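Lectin (Pleurotus ostreatus, PDB 6T0Q) probably binds galactose and related sugars such as N-acetylgalactosamine through two similar beta-rich modules, each holding a calcium ion. Local coordinates at residues 76-80 with 116-120; 111-115 with 160-164; 231-237 with 260-266. All coordinates share one frame; numbering follows the deposited sequence.

Contact 1: 76-80 with 116-120; sequences SDDAH and GQNLV. With CA (calcium ion), chain F.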
loop_
_atom_site.group_PDB
_atom_site.type_symbol
_atom_site.label_atom_id
_atom_site.label_comp_id
_atom_site.label_asym_id
_atom_site.label_seq_id
_atom_site.Cartn_x
_atom_site.Cartn_y
_atom_site.Cartn_z
ATOM N N SER A 76 -38.383 3.943 3.063
ATOM C CA SER A 76 -39.116 4.883 2.226
ATOM C C SER A 76 -40.414 4.272 1.739
ATOM O O SER A 76 -40.512 3.066 1.527
ATOM C CB SER A 76 -38.283 5.322 1.009
ATOM O OG SER A 76 -37.867 4.189 0.244
ATOM N N ASP A 77 -41.383 5.136 1.494
ATOM C CA ASP A 77 -42.578 4.776 0.746
ATOM C C ASP A 77 -42.708 5.829 -0.342
ATOM O O ASP A 77 -43.087 6.963 -0.045
ATOM C CB ASP A 77 -43.800 4.749 1.669
ATOM C CG ASP A 77 -45.076 4.311 0.960
ATOM O OD1 ASP A 77 -45.050 4.109 -0.276
ATOM O OD2 ASP A 77 -46.106 4.161 1.657
ATOM N N ASP A 78 -42.378 5.489 -1.598
ATOM C CA ASP A 78 -42.033 4.147 -2.081
ATOM C C ASP A 78 -40.536 3.882 -2.229
ATOM O O ASP A 78 -40.094 2.756 -2.062
ATOM C CB ASP A 78 -42.669 3.908 -3.456
ATOM C CG ASP A 78 -44.170 3.811 -3.397
ATOM O OD1 ASP A 78 -44.661 2.700 -3.114
ATOM O OD2 ASP A 78 -44.853 4.838 -3.621
ATOM N N ALA A 79 -39.757 4.903 -2.584
ATOM C CA ALA A 79 -38.363 4.671 -2.947
ATOM C C ALA A 79 -37.532 5.888 -2.564
ATOM O O ALA A 79 -38.069 6.968 -2.301
ATOM C CB ALA A 79 -38.227 4.370 -4.451
ATOM N N HIS A 80 -36.205 5.714 -2.556
ATOM C CA HIS A 80 -35.308 6.791 -2.149
ATOM C C HIS A 80 -33.952 6.665 -2.833
ATOM O O HIS A 80 -33.519 5.574 -3.222
ATOM C CB HIS A 80 -35.083 6.792 -0.633
ATOM C CG HIS A 80 -34.445 5.531 -0.131
ATOM N ND1 HIS A 80 -35.176 4.479 0.378
ATOM C CD2 HIS A 80 -33.147 5.142 -0.085
ATOM C CE1 HIS A 80 -34.355 3.503 0.728
ATOM N NE2 HIS A 80 -33.118 3.879 0.454
ATOM N N GLY A 116 -36.836 11.452 -2.300
ATOM C CA GLY A 116 -37.886 10.492 -2.003
ATOM C C GLY A 116 -38.877 10.434 -3.152
ATOM O O GLY A 116 -39.117 11.429 -3.826
ATOM N N GLN A 117 -39.447 9.256 -3.385
ATOM C CA GLN A 117 -40.300 9.077 -4.552
ATOM C C GLN A 117 -41.567 8.334 -4.158
ATOM O O GLN A 117 -41.503 7.228 -3.609
ATOM C CB GLN A 117 -39.558 8.326 -5.663
ATOM C CG GLN A 117 -40.334 8.262 -6.959
ATOM C CD GLN A 117 -39.538 7.647 -8.109
ATOM O OE1 GLN A 117 -38.563 6.914 -7.899
ATOM N NE2 GLN A 117 -39.957 7.948 -9.335
ATOM N N ASN A 118 -42.713 8.949 -4.439
ATOM C CA ASN A 118 -44.003 8.279 -4.321
ATOM C C ASN A 118 -44.383 7.744 -5.693
ATOM O O ASN A 118 -44.520 8.520 -6.647
ATOM C CB ASN A 118 -45.080 9.235 -3.813
ATOM C CG ASN A 118 -46.419 8.533 -3.597
ATOM O OD1 ASN A 118 -46.465 7.317 -3.415
ATOM N ND2 ASN A 118 -47.510 9.292 -3.634
ATOM N N LEU A 119 -44.554 6.426 -5.792
ATOM C CA LEU A 119 -44.810 5.779 -7.070
ATOM C C LEU A 119 -46.283 5.494 -7.324
ATOM O O LEU A 119 -46.648 5.194 -8.464
ATOM C CB LEU A 119 -44.033 4.452 -7.160
ATOM C CG LEU A 119 -42.514 4.616 -7.168
ATOM C CD1 LEU A 119 -41.821 3.256 -7.086
ATOM C CD2 LEU A 119 -42.099 5.359 -8.428
ATOM N N VAL A 120 -47.131 5.572 -6.306
ATOM C CA VAL A 120 -48.498 5.076 -6.395
ATOM C C VAL A 120 -49.441 6.225 -6.078
ATOM O O VAL A 120 -49.333 6.845 -5.011
ATOM C CB VAL A 120 -48.725 3.889 -5.447
ATOM C CG1 VAL A 120 -50.181 3.449 -5.482
ATOM C CG2 VAL A 120 -47.790 2.719 -5.832
HETATM CA CA CA F . -46.624 5.472 -1.761
HETATM O O HOH W 1 -47.197 2.903 -2.479
#
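D78 reaches from the corner of 76-80 to the end of strand 109-118. D78 OD2 accepts the backbone N of L119 at 2.7 Å, from 40° above the carboxylate plane, and also binds the calcium ion. D78 OD1 takes a hydrogen bond from the metal-bound water at 2.6 Å. N118 OD1 lies 3.0 Å from D78 OD2, held close because both bind the metal. N118 CG stands anti to its backbone N (chi1 -176°), which carries OD1 back to the ion. D77 OD1 binds the calcium ion at 2.6 Å; D77 OD2 is hydrogen-bonded to W184 NE1. S123 OG, the carbonyl O of P124 and the water complete the six ligands.

The backbone beside this cluster is equally tight. D78 and A79 both face Q117, a classic beta bulge: Q117 O takes D78 N at 2.8 Å and A79 N at 3.1 Å. The looser side holds the exposed L119 and V120. L119 CG and CD1 rest on D78 CB at 3.8 Å, and V120 CG2 comes no nearer than 4.1 Å to D78 OD1. Two aspartates joined by a cis peptide, as in PA14-type lectins, are consistent with a calcium-dependent sugar site. The ion would offset their crowded negative charge.

Contact 2: 111-115 with 160-164; sequences LFAIA and FQLPS. With NAG (2-acetamido-2-deoxy-beta-D-glucopyranose), chain E.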
loop_
_atom_site.group_PDB
_atom_site.type_symbol
_atom_site.label_atom_id
_atom_site.label_comp_id
_atom_site.label_asym_id
_atom_site.label_seq_id
_atom_site.Cartn_x
_atom_site.Cartn_y
_atom_site.Cartn_z
ATOM N N LEU A 111 -23.584 17.344 4.807
ATOM C CA LEU A 111 -24.855 17.577 4.130
ATOM C C LEU A 111 -25.458 16.235 3.730
ATOM O O LEU A 111 -24.912 15.531 2.873
ATOM C CB LEU A 111 -24.671 18.467 2.904
ATOM C CG LEU A 111 -25.983 18.672 2.144
ATOM C CD1 LEU A 111 -26.954 19.542 2.964
ATOM C CD2 LEU A 111 -25.706 19.286 0.787
ATOM N N PHE A 112 -26.592 15.888 4.339
ATOM C CA PHE A 112 -27.332 14.691 3.967
ATOM C C PHE A 112 -28.495 15.097 3.073
ATOM O O PHE A 112 -29.196 16.072 3.364
ATOM C CB PHE A 112 -27.812 13.948 5.215
ATOM C CG PHE A 112 -26.683 13.504 6.105
ATOM C CD1 PHE A 112 -26.161 14.359 7.071
ATOM C CD2 PHE A 112 -26.102 12.256 5.933
ATOM C CE1 PHE A 112 -25.096 13.969 7.869
ATOM C CE2 PHE A 112 -25.034 11.858 6.732
ATOM C CZ PHE A 112 -24.534 12.713 7.698
ATOM N N ALA A 113 -28.675 14.376 1.970
ATOM C CA ALA A 113 -29.741 14.705 1.035
ATOM C C ALA A 113 -30.398 13.419 0.569
ATOM O O ALA A 113 -29.717 12.420 0.319
ATOM C CB ALA A 113 -29.226 15.503 -0.169
ATOM N N ILE A 114 -31.724 13.444 0.472
ATOM C CA ILE A 114 -32.496 12.276 0.065
ATOM C C ILE A 114 -33.519 12.725 -0.963
ATOM O O ILE A 114 -34.247 13.695 -0.732
ATOM C CB ILE A 114 -33.210 11.601 1.251
ATOM C CG1 ILE A 114 -32.235 11.285 2.386
ATOM C CG2 ILE A 114 -33.918 10.308 0.780
ATOM C CD1 ILE A 114 -32.924 10.756 3.641
ATOM N N ALA A 115 -33.569 12.031 -2.089
ATOM C CA ALA A 115 -34.648 12.196 -3.055
ATOM C C ALA A 115 -35.646 11.083 -2.768
ATOM O O ALA A 115 -35.316 9.903 -2.919
ATOM C CB ALA A 115 -34.122 12.126 -4.488
ATOM N N PHE A 160 -29.613 19.468 -6.338
ATOM C CA PHE A 160 -30.139 19.792 -5.011
ATOM C C PHE A 160 -29.297 19.170 -3.901
ATOM O O PHE A 160 -29.237 19.713 -2.793
ATOM C CB PHE A 160 -31.589 19.328 -4.877
ATOM C CG PHE A 160 -31.720 17.897 -4.444
ATOM C CD1 PHE A 160 -31.609 16.865 -5.366
ATOM C CD2 PHE A 160 -31.945 17.580 -3.108
ATOM C CE1 PHE A 160 -31.729 15.541 -4.968
ATOM C CE2 PHE A 160 -32.063 16.252 -2.702
ATOM C CZ PHE A 160 -31.959 15.237 -3.633
ATOM N N GLN A 161 -28.634 18.046 -4.182
ATOM C CA GLN A 161 -27.859 17.327 -3.178
ATOM C C GLN A 161 -26.480 17.924 -2.958
ATOM O O GLN A 161 -25.748 17.446 -2.085
ATOM C CB GLN A 161 -27.712 15.850 -3.572
ATOM C CG GLN A 161 -26.714 15.579 -4.700
ATOM C CD GLN A 161 -27.310 15.773 -6.084
ATOM O OE1 GLN A 161 -28.311 16.461 -6.252
ATOM N NE2 GLN A 161 -26.692 15.156 -7.085
ATOM N N LEU A 162 -26.104 18.957 -3.727
ATOM C CA LEU A 162 -24.763 19.510 -3.591
ATOM C C LEU A 162 -24.734 20.577 -2.505
ATOM O O LEU A 162 -25.705 21.325 -2.341
ATOM C CB LEU A 162 -24.276 20.114 -4.914
ATOM C CG LEU A 162 -24.142 19.129 -6.077
ATOM C CD1 LEU A 162 -23.449 19.788 -7.274
ATOM C CD2 LEU A 162 -23.401 17.869 -5.655
ATOM N N PRO A 163 -23.633 20.629 -1.754
ATOM C CA PRO A 163 -23.460 21.715 -0.778
ATOM C C PRO A 163 -23.557 23.103 -1.386
ATOM O O PRO A 163 -23.888 24.053 -0.668
ATOM C CB PRO A 163 -22.060 21.451 -0.203
ATOM C CG PRO A 163 -21.420 20.473 -1.149
ATOM C CD PRO A 163 -22.539 19.650 -1.694
ATOM N N SER A 164 -23.285 23.253 -2.683
ATOM C CA SER A 164 -23.397 24.551 -3.333
ATOM C C SER A 164 -24.838 25.024 -3.473
ATOM O O SER A 164 -25.054 26.204 -3.766
ATOM C CB SER A 164 -22.730 24.502 -4.708
ATOM O OG SER A 164 -23.259 23.445 -5.488
HETATM C C1 NAG E . -23.161 23.686 7.219
HETATM C C2 NAG E . -22.716 24.452 5.973
HETATM C C3 NAG E . -21.285 24.972 6.138
HETATM C C4 NAG E . -21.134 25.782 7.422
HETATM C C5 NAG E . -21.644 24.955 8.604
HETATM C C6 NAG E . -21.641 25.712 9.911
HETATM C C7 NAG E . -23.821 23.741 3.903
HETATM C C8 NAG E . -23.792 22.792 2.739
HETATM N N2 NAG E . -22.826 23.617 4.787
HETATM O O3 NAG E . -20.968 25.769 5.003
HETATM O O5 NAG E . -22.999 24.519 8.379
HETATM O O6 NAG E . -22.751 26.594 9.991
HETATM O O7 NAG E . -24.710 24.572 4.044
HETATM O O HOH W 2 -25.555 15.399 -0.144
#
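Q161 O and L111 O are joined by one water. It donates to both, at 2.8 Å to Q161 O and at 3.1 Å to L111 O. Two carbonyls that could not bond to each other are thus bridged between strand 109-118 and the loop that runs back along it. The chain directions of the touching parts are 169° apart, yet the loop is not a strand and makes no direct hydrogen bond to 111-115.

Beside the water the contact is apolar. A chi1 of 177° swings L111 CG away from the backbone N, and the CD2 branch reaches the loop backbone. L111 CD2 sits 3.4 Å from Q161 O and 4.0 Å from the ring carbon CD of P163. In the middle, A113 CB meets Q161 CB at 3.7 Å. The amide end of Q161 turns away from the strand, as its chain bends at chi2.

F160 fills the other end. F160 CE2 is 3.9 Å from A113 CB, and F160 CZ is equally far from A115 CB. These methyls approach the ring obliquely. Q161 CB lies over the F160 ring centre, 4.2 Å above its plane. W170 and P54 also touch F160.

R56 NH1, from the neighbouring strand 51-60, bonds to the carbonyls of F160 and L162. At the far end P163 CB packs 3.7 Å from the acetamido methyl C8 of the NAG. This sugar is probably part of an N-linked glycan on N58, which begins an N-I-T sequon. The contact is therefore apolar packing by L111, A113, A115, F160 and P163 with one bridging water, while R56 meets the loop's carbonyls.

Contact 3: 231-237 with 260-266; sequences CATVLIA and ADAYTIP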
loop_
_atom_site.group_PDB
_atom_site.type_symbol
_atom_site.label_atom_id
_atom_site.label_comp_id
_atom_site.label_asym_id
_atom_site.label_seq_id
_atom_site.Cartn_x
_atom_site.Cartn_y
_atom_site.Cartn_z
ATOM N N CYS A 231 -13.192 3.923 7.830
ATOM C CA CYS A 231 -13.769 3.009 8.814
ATOM C C CYS A 231 -14.015 1.665 8.145
ATOM O O CYS A 231 -14.238 1.599 6.933
ATOM C CB CYS A 231 -15.137 3.539 9.405
ATOM S SG CYS A 231 -15.022 5.059 10.482
ATOM N N ALA A 232 -13.977 0.590 8.939
ATOM C CA ALA A 232 -14.436 -0.711 8.472
ATOM C C ALA A 232 -15.463 -1.266 9.444
ATOM O O ALA A 232 -15.396 -1.029 10.656
ATOM C CB ALA A 232 -13.300 -1.722 8.313
ATOM N N THR A 233 -16.429 -1.982 8.887
ATOM C CA THR A 233 -17.371 -2.782 9.653
ATOM C C THR A 233 -17.134 -4.235 9.285
ATOM O O THR A 233 -17.034 -4.561 8.099
ATOM C CB THR A 233 -18.807 -2.372 9.349
ATOM O OG1 THR A 233 -18.937 -0.959 9.561
ATOM C CG2 THR A 233 -19.790 -3.122 10.273
ATOM N N VAL A 234 -17.018 -5.100 10.291
ATOM C CA VAL A 234 -16.685 -6.508 10.079
ATOM C C VAL A 234 -17.778 -7.367 10.691
ATOM O O VAL A 234 -18.161 -7.161 11.847
ATOM C CB VAL A 234 -15.319 -6.874 10.690
ATOM C CG1 VAL A 234 -15.014 -8.369 10.466
ATOM C CG2 VAL A 234 -14.228 -5.997 10.115
ATOM N N LEU A 235 -18.271 -8.329 9.920
ATOM C CA LEU A 235 -19.189 -9.348 10.403
ATOM C C LEU A 235 -18.498 -10.699 10.270
ATOM O O LEU A 235 -17.995 -11.016 9.192
ATOM C CB LEU A 235 -20.482 -9.322 9.586
ATOM C CG LEU A 235 -21.503 -10.393 9.942
ATOM C CD1 LEU A 235 -22.004 -10.153 11.350
ATOM C CD2 LEU A 235 -22.645 -10.370 8.926
ATOM N N ILE A 236 -18.454 -11.494 11.344
ATOM C CA ILE A 236 -17.654 -12.718 11.318
ATOM C C ILE A 236 -18.276 -13.801 12.197
ATOM O O ILE A 236 -18.869 -13.522 13.246
ATOM C CB ILE A 236 -16.201 -12.412 11.750
ATOM C CG1 ILE A 236 -15.316 -13.661 11.715
ATOM C CG2 ILE A 236 -16.167 -11.779 13.153
ATOM C CD1 ILE A 236 -13.819 -13.281 11.836
ATOM N N ALA A 237 -18.123 -15.055 11.764
ATOM C CA ALA A 237 -18.471 -16.218 12.573
ATOM C C ALA A 237 -17.551 -17.365 12.182
ATOM O O ALA A 237 -16.997 -17.383 11.080
ATOM C CB ALA A 237 -19.943 -16.624 12.392
ATOM N N ALA A 260 -23.446 -14.586 14.801
ATOM C CA ALA A 260 -22.291 -13.869 14.275
ATOM C C ALA A 260 -21.979 -12.634 15.118
ATOM O O ALA A 260 -22.850 -12.066 15.786
ATOM C CB ALA A 260 -22.527 -13.449 12.820
ATOM N N ASP A 261 -20.721 -12.204 15.060
ATOM C CA ASP A 261 -20.263 -11.009 15.760
ATOM C C ASP A 261 -19.955 -9.901 14.763
ATOM O O ASP A 261 -19.427 -10.168 13.682
ATOM C CB ASP A 261 -19.016 -11.316 16.581
ATOM C CG ASP A 261 -19.235 -12.469 17.531
ATOM O OD1 ASP A 261 -20.278 -12.452 18.215
ATOM O OD2 ASP A 261 -18.402 -13.404 17.556
ATOM N N ALA A 262 -20.264 -8.657 15.138
ATOM C CA ALA A 262 -19.978 -7.488 14.313
ATOM C C ALA A 262 -19.104 -6.508 15.080
ATOM O O ALA A 262 -19.277 -6.317 16.291
ATOM C CB ALA A 262 -21.269 -6.790 13.848
ATOM N N TYR A 263 -18.171 -5.880 14.360
ATOM C CA TYR A 263 -17.205 -4.962 14.940
ATOM C C TYR A 263 -17.082 -3.717 14.078
ATOM O O TYR A 263 -17.229 -3.773 12.855
ATOM C CB TYR A 263 -15.815 -5.598 15.070
ATOM C CG TYR A 263 -15.812 -6.871 15.872
ATOM C CD1 TYR A 263 -15.697 -6.834 17.258
ATOM C CD2 TYR A 263 -15.920 -8.113 15.247
ATOM C CE1 TYR A 263 -15.699 -8.003 18.010
ATOM C CE2 TYR A 263 -15.915 -9.289 15.990
ATOM C CZ TYR A 263 -15.801 -9.222 17.370
ATOM O OH TYR A 263 -15.798 -10.379 18.111
ATOM N N THR A 264 -16.776 -2.597 14.731
ATOM C CA THR A 264 -16.457 -1.345 14.054
ATOM C C THR A 264 -14.973 -1.050 14.237
ATOM O O THR A 264 -14.456 -1.143 15.354
ATOM C CB THR A 264 -17.305 -0.195 14.611
ATOM O OG1 THR A 264 -18.671 -0.381 14.216
ATOM C CG2 THR A 264 -16.795 1.169 14.106
ATOM N N ILE A 265 -14.295 -0.717 13.142
ATOM C CA ILE A 265 -12.886 -0.327 13.163
ATOM C C ILE A 265 -12.856 1.139 12.760
ATOM O O ILE A 265 -12.900 1.445 11.562
ATOM C CB ILE A 265 -12.029 -1.165 12.195
ATOM C CG1 ILE A 265 -12.368 -2.659 12.283
ATOM C CG2 ILE A 265 -10.525 -0.851 12.392
ATOM C CD1 ILE A 265 -12.111 -3.275 13.607
ATOM N N PRO A 266 -12.818 2.075 13.707
ATOM C CA PRO A 266 -12.946 3.499 13.367
ATOM C C PRO A 266 -11.629 4.173 13.026
ATOM O O PRO A 266 -11.631 5.373 12.730
ATOM C CB PRO A 266 -13.526 4.088 14.663
ATOM C CG PRO A 266 -12.841 3.275 15.737
ATOM C CD PRO A 266 -12.680 1.862 15.159
HETATM O O HOH W 3 -19.255 0.454 11.755
#
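I236 and Y263 meet on one face of an antiparallel pair of strands, 231-237 and 261-265. The pair belongs to the five-stranded sheet of a beta sandwich, packed face to face with a seven-stranded sheet in the second calcium-binding module. Six backbone hydrogen bonds join the strands in the pairs A232-I265, V234-Y263 and I236-D261. The shortest is I265 N to A232 O at 2.7 Å.

Y263 can be followed outward. CB leaves the strand on the face shared with V234, I236 and I265. CG is anti to the carbonyl carbon (chi1 -57°), which sets the ring beside the partner strand. Y263 CD2 then passes V234 O at 4.2 Å. Y263 CE2 meets the CG2 branch of I236 at 3.8 Å, the methyl lying at the ring edge, in its plane. At the tip, OH is hydrogen-bonded to Y242 OH of strand 241-246 and to a glycerol, probably from the crystallisation liquor. L244 and V251 touch the side chain as well.

The other face holds L235, whose CD1 rests on A260 CB at 3.6 Å. At the end of the pair, C231 is joined to C69 by a disulfide. On the face of L235, one water is hydrogen-bonded to T233 OG1 at 2.6 Å and to T264 OG1 at 2.7 Å.

Overall arrangement
Contacts 1 and 2 share strand 109-118 and lie about 17 Å apart between centres. They touch where H80 CB packs on A115 O at 3.9 Å and on I114 CG2 at 4.0 Å. The strand runs from the end beside the loop of P163 and the NAG to the calcium site of contact 1. Along the chain their segments alternate. Contact 3 follows both in sequence and lies in the second module, about 31 Å from contact 1 and 29 Å from contact 2, centre to centre. The side chain of A237 there is about 8 Å from that of D239, a ligand of the second calcium ion. The C69-C231 disulfide ties the second module to strand 67-76 of the first.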